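Esterase E25 (Uncultured bacterium, PDB 4Q05) probably hydrolyses carboxylic esters as a dimeric alpha/beta hydrolase of the bacterial hormone-sensitive lipase family. Local coordinates at residues A82-L87 and F141-G146; K100-S105 and I156-K161; D183-Y188 and V216-E221. One frame throughout, in Å; residues are numbered along the deposited sequence.

Contact 1. Residues A82-L87 and F141-G146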
loop_
_atom_site.group_PDB
_atom_site.type_symbol
_atom_site.label_atom_id
_atom_site.label_comp_id
_atom_site.label_asym_id
_atom_site.label_seq_id
_atom_site.Cartn_x
_atom_site.Cartn_y
_atom_site.Cartn_z
ATOM N N ALA A 82 25.453 24.664 6.229
ATOM C CA ALA A 82 26.115 24.266 4.987
ATOM C C ALA A 82 25.445 23.057 4.336
ATOM O O ALA A 82 25.223 23.039 3.121
ATOM C CB ALA A 82 27.594 23.979 5.232
ATOM N N ALA A 83 25.149 22.033 5.136
ATOM C CA ALA A 83 24.483 20.845 4.610
ATOM C C ALA A 83 23.155 21.247 3.978
ATOM O O ALA A 83 22.811 20.813 2.879
ATOM C CB ALA A 83 24.251 19.827 5.719
ATOM N N ILE A 84 22.420 22.092 4.687
ATOM C CA ILE A 84 21.068 22.464 4.290
ATOM C C ILE A 84 21.084 23.200 2.958
ATOM O O ILE A 84 20.376 22.832 2.022
ATOM C CB ILE A 84 20.387 23.309 5.383
ATOM C CG1 ILE A 84 19.993 22.402 6.554
ATOM C CG2 ILE A 84 19.167 24.026 4.826
ATOM C CD1 ILE A 84 19.634 23.132 7.844
ATOM N N THR A 85 21.905 24.239 2.880
ATOM C CA THR A 85 22.121 24.958 1.636
ATOM C C THR A 85 22.447 24.004 0.501
ATOM O O THR A 85 21.850 24.075 -0.567
ATOM C CB THR A 85 23.279 25.940 1.784
ATOM O OG1 THR A 85 22.913 26.949 2.728
ATOM C CG2 THR A 85 23.602 26.587 0.436
ATOM N N GLN A 86 23.394 23.103 0.739
ATOM C CA GLN A 86 23.804 22.142 -0.286
ATOM C C GLN A 86 22.628 21.286 -0.758
ATOM O O GLN A 86 22.415 21.118 -1.956
ATOM C CB GLN A 86 24.935 21.256 0.236
ATOM C CG GLN A 86 25.247 20.041 -0.625
ATOM C CD GLN A 86 26.095 19.005 0.110
ATOM O OE1 GLN A 86 26.764 19.320 1.101
ATOM N NE2 GLN A 86 26.060 17.761 -0.367
ATOM N N LEU A 87 21.863 20.743 0.184
ATOM C CA LEU A 87 20.737 19.890 -0.173
ATOM C C LEU A 87 19.588 20.651 -0.834
ATOM O O LEU A 87 18.850 20.076 -1.620
ATOM C CB LEU A 87 20.240 19.107 1.045
ATOM C CG LEU A 87 21.278 18.084 1.506
ATOM C CD1 LEU A 87 20.876 17.464 2.818
ATOM C CD2 LEU A 87 21.476 17.019 0.431
ATOM N N PHE A 141 12.843 17.857 7.962
ATOM C CA PHE A 141 12.770 18.741 9.097
ATOM C C PHE A 141 13.623 20.006 9.066
ATOM O O PHE A 141 13.410 20.882 9.842
ATOM C CB PHE A 141 13.067 17.982 10.390
ATOM C CG PHE A 141 12.185 16.792 10.594
ATOM C CD1 PHE A 141 10.913 16.954 11.032
ATOM C CD2 PHE A 141 12.616 15.531 10.286
ATOM C CE1 PHE A 141 10.090 15.883 11.181
ATOM C CE2 PHE A 141 11.785 14.458 10.428
ATOM C CZ PHE A 141 10.530 14.638 10.880
ATOM N N VAL A 142 14.561 20.075 8.153
ATOM C CA VAL A 142 15.437 21.220 8.086
ATOM C C VAL A 142 15.576 21.702 6.650
ATOM O O VAL A 142 16.199 22.691 6.411
ATOM C CB VAL A 142 16.843 20.937 8.618
ATOM C CG1 VAL A 142 16.796 20.526 10.054
ATOM C CG2 VAL A 142 17.494 19.848 7.823
ATOM N N LEU A 143 14.993 20.973 5.720
ATOM C CA LEU A 143 15.144 21.238 4.297
ATOM C C LEU A 143 13.946 21.978 3.719
ATOM O O LEU A 143 12.884 22.039 4.330
ATOM C CB LEU A 143 15.365 19.931 3.529
ATOM C CG LEU A 143 16.603 19.130 3.951
ATOM C CD1 LEU A 143 16.709 17.807 3.187
ATOM C CD2 LEU A 143 17.889 19.966 3.796
ATOM N N ASN A 144 14.139 22.536 2.532
ATOM C CA ASN A 144 13.077 23.175 1.763
ATOM C C ASN A 144 12.464 24.412 2.397
ATOM O O ASN A 144 11.279 24.673 2.229
ATOM C CB ASN A 144 11.988 22.161 1.407
ATOM C CG ASN A 144 12.536 20.971 0.622
ATOM O OD1 ASN A 144 13.362 21.129 -0.275
ATOM N ND2 ASN A 144 12.092 19.785 0.973
ATOM N N GLY A 145 13.282 25.177 3.110
ATOM C CA GLY A 145 12.858 26.455 3.638
ATOM C C GLY A 145 12.634 27.423 2.492
ATOM O O GLY A 145 13.155 27.234 1.386
ATOM N N GLY A 146 11.840 28.453 2.742
ATOM C CA GLY A 146 11.616 29.463 1.730
ATOM C C GLY A 146 10.934 28.916 0.495
ATOM O O GLY A 146 10.136 27.969 0.553
#

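Contact 2. Residues K100-S105 and I156-K161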
loop_
_atom_site.group_PDB
_atom_site.type_symbol
_atom_site.label_atom_id
_atom_site.label_comp_id
_atom_site.label_asym_id
_atom_site.label_seq_id
_atom_site.Cartn_x
_atom_site.Cartn_y
_atom_site.Cartn_z
ATOM N N LYS A 100 6.356 28.774 -13.941
ATOM C CA LYS A 100 6.263 29.456 -15.224
ATOM C C LYS A 100 5.594 28.548 -16.241
ATOM O O LYS A 100 4.661 28.955 -16.928
ATOM C CB LYS A 100 7.644 29.877 -15.725
ATOM C CG LYS A 100 8.315 30.944 -14.877
ATOM C CD LYS A 100 9.703 31.290 -15.412
ATOM C CE LYS A 100 9.620 31.942 -16.789
ATOM N NZ LYS A 100 8.953 33.278 -16.733
ATOM N N GLN A 101 6.063 27.307 -16.320
ATOM C CA GLN A 101 5.555 26.384 -17.325
ATOM C C GLN A 101 4.059 26.131 -17.177
ATOM O O GLN A 101 3.346 25.998 -18.164
ATOM C CB GLN A 101 6.315 25.056 -17.284
ATOM C CG GLN A 101 5.879 24.090 -18.381
ATOM C CD GLN A 101 6.057 22.623 -18.007
ATOM O OE1 GLN A 101 6.640 22.292 -16.967
ATOM N NE2 GLN A 101 5.548 21.735 -18.860
ATOM N N LEU A 102 3.580 26.065 -15.943
ATOM C CA LEU A 102 2.193 25.694 -15.716
ATOM C C LEU A 102 1.301 26.890 -15.400
ATOM O O LEU A 102 0.102 26.741 -15.169
ATOM C CB LEU A 102 2.108 24.636 -14.618
ATOM C CG LEU A 102 2.826 23.336 -14.992
ATOM C CD1 LEU A 102 2.902 22.382 -13.815
ATOM C CD2 LEU A 102 2.131 22.682 -16.168
ATOM N N SER A 103 1.888 28.079 -15.400
ATOM C CA SER A 103 1.116 29.280 -15.136
ATOM C C SER A 103 0.578 29.257 -13.708
ATOM O O SER A 103 -0.578 29.586 -13.462
ATOM C CB SER A 103 -0.034 29.397 -16.140
ATOM O OG SER A 103 0.470 29.592 -17.452
ATOM N N VAL A 104 1.422 28.854 -12.768
ATOM C CA VAL A 104 1.042 28.882 -11.372
ATOM C C VAL A 104 1.610 30.150 -10.753
ATOM O O VAL A 104 2.780 30.474 -10.939
ATOM C CB VAL A 104 1.549 27.640 -10.614
ATOM C CG1 VAL A 104 1.066 27.675 -9.179
ATOM C CG2 VAL A 104 1.043 26.377 -11.290
ATOM N N SER A 105 0.761 30.888 -10.052
ATOM C CA SER A 105 1.199 32.080 -9.344
ATOM C C SER A 105 1.753 31.636 -8.001
ATOM O O SER A 105 1.076 30.922 -7.260
ATOM C CB SER A 105 0.012 33.031 -9.150
ATOM O OG SER A 105 0.248 33.951 -8.104
ATOM N N ILE A 156 0.446 20.134 -6.230
ATOM C CA ILE A 156 -0.880 19.980 -5.686
ATOM C C ILE A 156 -1.828 21.011 -6.300
ATOM O O ILE A 156 -2.933 20.681 -6.741
ATOM C CB ILE A 156 -0.852 20.130 -4.147
ATOM C CG1 ILE A 156 -0.076 18.966 -3.513
ATOM C CG2 ILE A 156 -2.255 20.209 -3.598
ATOM C CD1 ILE A 156 0.198 19.148 -2.007
ATOM N N ALA A 157 -1.401 22.266 -6.319
ATOM C CA ALA A 157 -2.270 23.326 -6.836
ATOM C C ALA A 157 -2.734 23.027 -8.267
ATOM O O ALA A 157 -3.932 23.011 -8.534
ATOM C CB ALA A 157 -1.584 24.678 -6.759
ATOM N N THR A 158 -1.793 22.772 -9.176
ATOM C CA THR A 158 -2.158 22.565 -10.579
ATOM C C THR A 158 -2.968 21.318 -10.805
ATOM O O THR A 158 -3.965 21.352 -11.515
ATOM C CB THR A 158 -0.954 22.439 -11.530
ATOM O OG1 THR A 158 0.218 22.044 -10.811
ATOM C CG2 THR A 158 -0.720 23.717 -12.243
ATOM N N LEU A 159 -2.526 20.210 -10.224
ATOM C CA LEU A 159 -3.148 18.928 -10.533
ATOM C C LEU A 159 -4.392 18.667 -9.715
ATOM O O LEU A 159 -5.342 18.086 -10.221
ATOM C CB LEU A 159 -2.145 17.790 -10.370
ATOM C CG LEU A 159 -0.978 17.919 -11.346
ATOM C CD1 LEU A 159 -0.108 16.678 -11.334
ATOM C CD2 LEU A 159 -1.515 18.179 -12.735
ATOM N N ALA A 160 -4.404 19.074 -8.446
ATOM C CA ALA A 160 -5.622 18.916 -7.674
ATOM C C ALA A 160 -6.592 20.078 -7.926
ATOM O O ALA A 160 -7.721 20.058 -7.449
ATOM C CB ALA A 160 -5.321 18.759 -6.181
ATOM N N LYS A 161 -6.138 21.077 -8.682
ATOM C CA LYS A 161 -6.978 22.210 -9.078
ATOM C C LYS A 161 -7.585 22.934 -7.886
ATOM O O LYS A 161 -8.806 23.077 -7.772
ATOM C CB LYS A 161 -8.072 21.744 -10.029
ATOM C CG LYS A 161 -7.518 21.057 -11.277
ATOM C CD LYS A 161 -8.648 20.550 -12.164
ATOM C CE LYS A 161 -8.101 19.781 -13.367
ATOM N NZ LYS A 161 -9.207 19.173 -14.169
#

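Contact 3. Residues D183-Y188 and V216-E221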
loop_
_atom_site.group_PDB
_atom_site.type_symbol
_atom_site.label_atom_id
_atom_site.label_comp_id
_atom_site.label_asym_id
_atom_site.label_seq_id
_atom_site.Cartn_x
_atom_site.Cartn_y
_atom_site.Cartn_z
ATOM N N ASP A 183 4.313 27.771 14.202
ATOM C CA ASP A 183 3.995 28.460 12.956
ATOM C C ASP A 183 2.809 27.860 12.233
ATOM O O ASP A 183 1.923 28.585 11.757
ATOM C CB ASP A 183 5.200 28.483 12.025
ATOM C CG ASP A 183 6.275 29.433 12.506
ATOM O OD1 ASP A 183 6.013 30.141 13.501
ATOM O OD2 ASP A 183 7.360 29.471 11.889
ATOM N N VAL A 184 2.773 26.539 12.141
ATOM C CA VAL A 184 1.638 25.923 11.476
ATOM C C VAL A 184 0.359 26.217 12.255
ATOM O O VAL A 184 -0.649 26.615 11.681
ATOM C CB VAL A 184 1.838 24.418 11.254
ATOM C CG1 VAL A 184 0.581 23.814 10.685
ATOM C CG2 VAL A 184 3.012 24.198 10.300
ATOM N N PHE A 185 0.413 26.066 13.571
ATOM C CA PHE A 185 -0.756 26.372 14.392
ATOM C C PHE A 185 -1.199 27.829 14.225
ATOM O O PHE A 185 -2.388 28.119 14.094
ATOM C CB PHE A 185 -0.459 26.065 15.855
ATOM C CG PHE A 185 -1.597 26.372 16.778
ATOM C CD1 PHE A 185 -2.708 25.551 16.819
ATOM C CD2 PHE A 185 -1.554 27.478 17.607
ATOM C CE1 PHE A 185 -3.762 25.828 17.669
ATOM C CE2 PHE A 185 -2.604 27.762 18.462
ATOM C CZ PHE A 185 -3.707 26.932 18.495
ATOM N N THR A 186 -0.232 28.741 14.213
ATOM C CA THR A 186 -0.522 30.170 14.080
ATOM C C THR A 186 -1.289 30.461 12.805
ATOM O O THR A 186 -2.305 31.150 12.821
ATOM C CB THR A 186 0.784 30.999 14.086
ATOM O OG1 THR A 186 1.370 30.949 15.388
ATOM C CG2 THR A 186 0.517 32.445 13.730
ATOM N N VAL A 187 -0.810 29.919 11.690
ATOM C CA VAL A 187 -1.479 30.148 10.422
ATOM C C VAL A 187 -2.859 29.509 10.420
ATOM O O VAL A 187 -3.840 30.112 9.977
ATOM C CB VAL A 187 -0.647 29.610 9.240
ATOM C CG1 VAL A 187 -1.470 29.632 7.956
ATOM C CG2 VAL A 187 0.606 30.435 9.080
ATOM N N TYR A 188 -2.945 28.288 10.928
ATOM C CA TYR A 188 -4.239 27.609 10.979
ATOM C C TYR A 188 -5.269 28.401 11.800
ATOM O O TYR A 188 -6.400 28.603 11.358
ATOM C CB TYR A 188 -4.092 26.198 11.546
ATOM C CG TYR A 188 -5.363 25.390 11.474
ATOM C CD1 TYR A 188 -5.790 24.845 10.266
ATOM C CD2 TYR A 188 -6.138 25.174 12.608
ATOM C CE1 TYR A 188 -6.955 24.107 10.187
ATOM C CE2 TYR A 188 -7.301 24.434 12.543
ATOM C CZ TYR A 188 -7.701 23.897 11.326
ATOM O OH TYR A 188 -8.859 23.158 11.244
ATOM N N VAL A 216 -2.913 18.244 14.054
ATOM C CA VAL A 216 -4.268 17.727 14.151
ATOM C C VAL A 216 -4.506 17.108 15.532
ATOM O O VAL A 216 -5.577 17.252 16.095
ATOM C CB VAL A 216 -4.583 16.714 13.033
ATOM C CG1 VAL A 216 -5.966 16.105 13.243
ATOM C CG2 VAL A 216 -4.507 17.404 11.681
ATOM N N GLN A 217 -3.504 16.418 16.066
ATOM C CA GLN A 217 -3.614 15.835 17.395
ATOM C C GLN A 217 -3.826 16.916 18.459
ATOM O O GLN A 217 -4.654 16.769 19.357
ATOM C CB GLN A 217 -2.374 14.991 17.704
ATOM C CG GLN A 217 -2.376 13.679 16.934
ATOM C CD GLN A 217 -1.033 13.004 16.915
ATOM O OE1 GLN A 217 0.003 13.661 16.911
ATOM N NE2 GLN A 217 -1.040 11.689 16.891
ATOM N N HIS A 218 -3.081 18.005 18.329
ATOM C CA HIS A 218 -3.220 19.167 19.202
ATOM C C HIS A 218 -4.629 19.762 19.094
ATOM O O HIS A 218 -5.312 19.952 20.106
ATOM C CB HIS A 218 -2.161 20.209 18.834
ATOM C CG HIS A 218 -2.142 21.408 19.734
ATOM N ND1 HIS A 218 -2.203 21.314 21.109
ATOM C CD2 HIS A 218 -2.046 22.732 19.454
ATOM C CE1 HIS A 218 -2.158 22.526 21.635
ATOM N NE2 HIS A 218 -2.060 23.403 20.652
ATOM N N LEU A 219 -5.071 20.030 17.867
ATOM C CA LEU A 219 -6.420 20.551 17.634
ATOM C C LEU A 219 -7.492 19.683 18.275
ATOM O O LEU A 219 -8.446 20.194 18.865
ATOM C CB LEU A 219 -6.716 20.678 16.141
ATOM C CG LEU A 219 -5.814 21.591 15.324
ATOM C CD1 LEU A 219 -6.155 21.470 13.843
ATOM C CD2 LEU A 219 -5.930 23.032 15.802
ATOM N N ILE A 220 -7.358 18.370 18.133
ATOM C CA ILE A 220 -8.346 17.463 18.689
ATOM C C ILE A 220 -8.360 17.573 20.210
ATOM O O ILE A 220 -9.427 17.593 20.823
ATOM C CB ILE A 220 -8.095 16.014 18.237
ATOM C CG1 ILE A 220 -8.450 15.866 16.758
ATOM C CG2 ILE A 220 -8.919 15.044 19.055
ATOM C CD1 ILE A 220 -7.883 14.606 16.127
ATOM N N GLU A 221 -7.173 17.664 20.802
ATOM C CA GLU A 221 -7.020 17.841 22.242
ATOM C C GLU A 221 -7.710 19.120 22.703
ATOM O O GLU A 221 -8.416 19.128 23.711
ATOM C CB GLU A 221 -5.541 17.953 22.614
ATOM C CG GLU A 221 -4.739 16.664 22.538
ATOM C CD GLU A 221 -3.244 16.893 22.769
ATOM O OE1 GLU A 221 -2.870 18.024 23.175
ATOM O OE2 GLU A 221 -2.448 15.949 22.539
#

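Contact 1. Residues A82-L87 and F141-G146
Ile84 lies against a flat group, the peptide that carries Val142 O. Three Ile84 carbons, CG1, CG2 and CD1, all sit on the same side of that peptide plane. CG2 approaches Val142 O to 3.6 Å, tilted out of the plane. CG1 stands more steeply above it, 3.8 Å from the same oxygen. No aromatic ring of the two segments takes part.

The rest is aliphatic. Ile84 and Val142 cross at about a right angle. The Ile84 chain is extended at its second torsion (chi2 165°), which carries CD1 out to Val142 CB at 3.6 Å. Val142 CG2, placed between its own N and carbonyl carbon, lies 3.8 Å from Ile84 CG1. One helical turn on, Leu143 CD2 reaches Leu87 CB at 3.7 Å. Its second partner there is Leu87 CD1, at 4.0 Å. The same methyl passes Ile84 CG1 at 4.2 Å, so it touches both helix residues. With an alanine in place of Ile84, the contact would probably lose the carbons that lie over Val142 O and against Val142 CB, leaving a gap beside Val142 and Leu143.

Segment 141-146 comes shortly after His137 and Gly138, which begin a sequence consistent with the HGG motif that shapes the oxyanion hole in this family. Asn144 ND2 bonds back to Gly138 O, and Asn144 N bonds to Asp88 OD1 at the end of helix 77-88. Helix 262-271 also packs here, with Phe262 on Leu87 and Leu143, and Leu269 on Val142. The contact therefore joins helix 77-88 to the loop between strand 132-136 and helix 151-160.

Contact 2. Residues K100-S105 and I156-K161
Thr158 points its CG2 methyl at two side chains, Leu102 and Val104, which meet it at different angles. Leu102 and Thr158 cross at about a right angle. The Thr158 methyl comes against the base of the leucine, with CG2 3.8 Å from Leu102 CB. The leucine end passes the hydroxyl side of the threonine, where Leu102 CD1 lies 4.0 Å from Thr158 OG1. This is a van der Waals approach. The hydroxyl is hydrogen-bonded to Ile154 O, one turn back in its own helix.

Val104 comes in obliquely. Its CG2 lies anti to its own carbonyl carbon and meets Thr158 CG2 methyl to methyl. The modelled separation of Val104 CG2 and Thr158 CG2 is 3.3 Å, too short to be taken at face value. The first torsion of Thr158 (chi1 22°) is also close to eclipsed, so the exact place of this methyl is doubtful.

A Schellman motif brings Leu102 and Val104 to the same threonine. Helix 91-102 ends at Leu102, and Ser103, with positive phi (65°), turns the chain toward strand 105-111, the outermost strand at one end of the sheet within this chain. Leu102 thus belongs to the last turn of the helix and Val104 to the link into the strand. Thr158 stands on helix 151-160, which makes the beta-alpha-beta crossover between the neighbouring parallel strands 132-136 and 164-168.

Elsewhere, Leu339 touches Leu102, and Val119 of strand 114-120 packs on Val104 and Ala157. Phe348 of helix 342-358 touches Ile156 and Leu159.

Contact 3. Residues D183-Y188 and V216-E221
Leu219 reaches across from its helix to two aromatic rings, Tyr188 and Phe185. Its CB and CG only carry the chain over. The first torsion (chi1 -60°) sets CG anti to the carbonyl carbon, and from there the two methyls branch to different partners. CD1 goes to the tyrosine, 3.4 Å from Tyr188 CE2 and 3.8 Å from Tyr188 CZ, in an oblique approach to the ring. CD2 touches both rings. It lies 3.8 Å from Tyr188 CE2, and 4.0 Å from Phe185 CE1, at the edge of the phenylalanine and near its plane.

His218 meets the same phenylalanine differently. It turns an edge to the face of Phe185 in an edge-to-face pair, with ring centroids 5.3 Å apart and planes at 60°. His218 CD2 comes to 3.9 Å from Phe185 CD1, and NE2 stands over the face, offset toward the rim. Beyond Leu219, the Tyr188 hydroxyl is fixed by a hydrogen bond with Asp225 O.

The two short helix segments cross at -56°, their axes 11.4 Å apart. They belong to neighbouring helices on one side of the sheet in the alpha/beta hydrolase fold. Helix 206-221 starts at Ser206, probably the nucleophile, in what looks like the GxSxG nucleophile elbow that joins it to strand 200-205.

All three contacts are partly buried, and none has an exposed residue in its touching set. None shares an element with another, and their nearest atoms stay about 10 to 14 Å apart. Contacts 1 and 2 use consecutive helices, 77-88 and 91-102, and their segments alternate along the chain. Contact 3 follows in series. Contacts 1 and 2 each join an earlier helix to elements that follow strand 132-136, whereas contact 3 joins two helices of the hydrolase fold. Contact 1 is aliphatic, and Leu143 lies near, without touching, the probable nucleophile elbow. Contact 2 is a smaller methyl cluster near the sheet edge. Contact 3 alone has an aromatic pair between its segments.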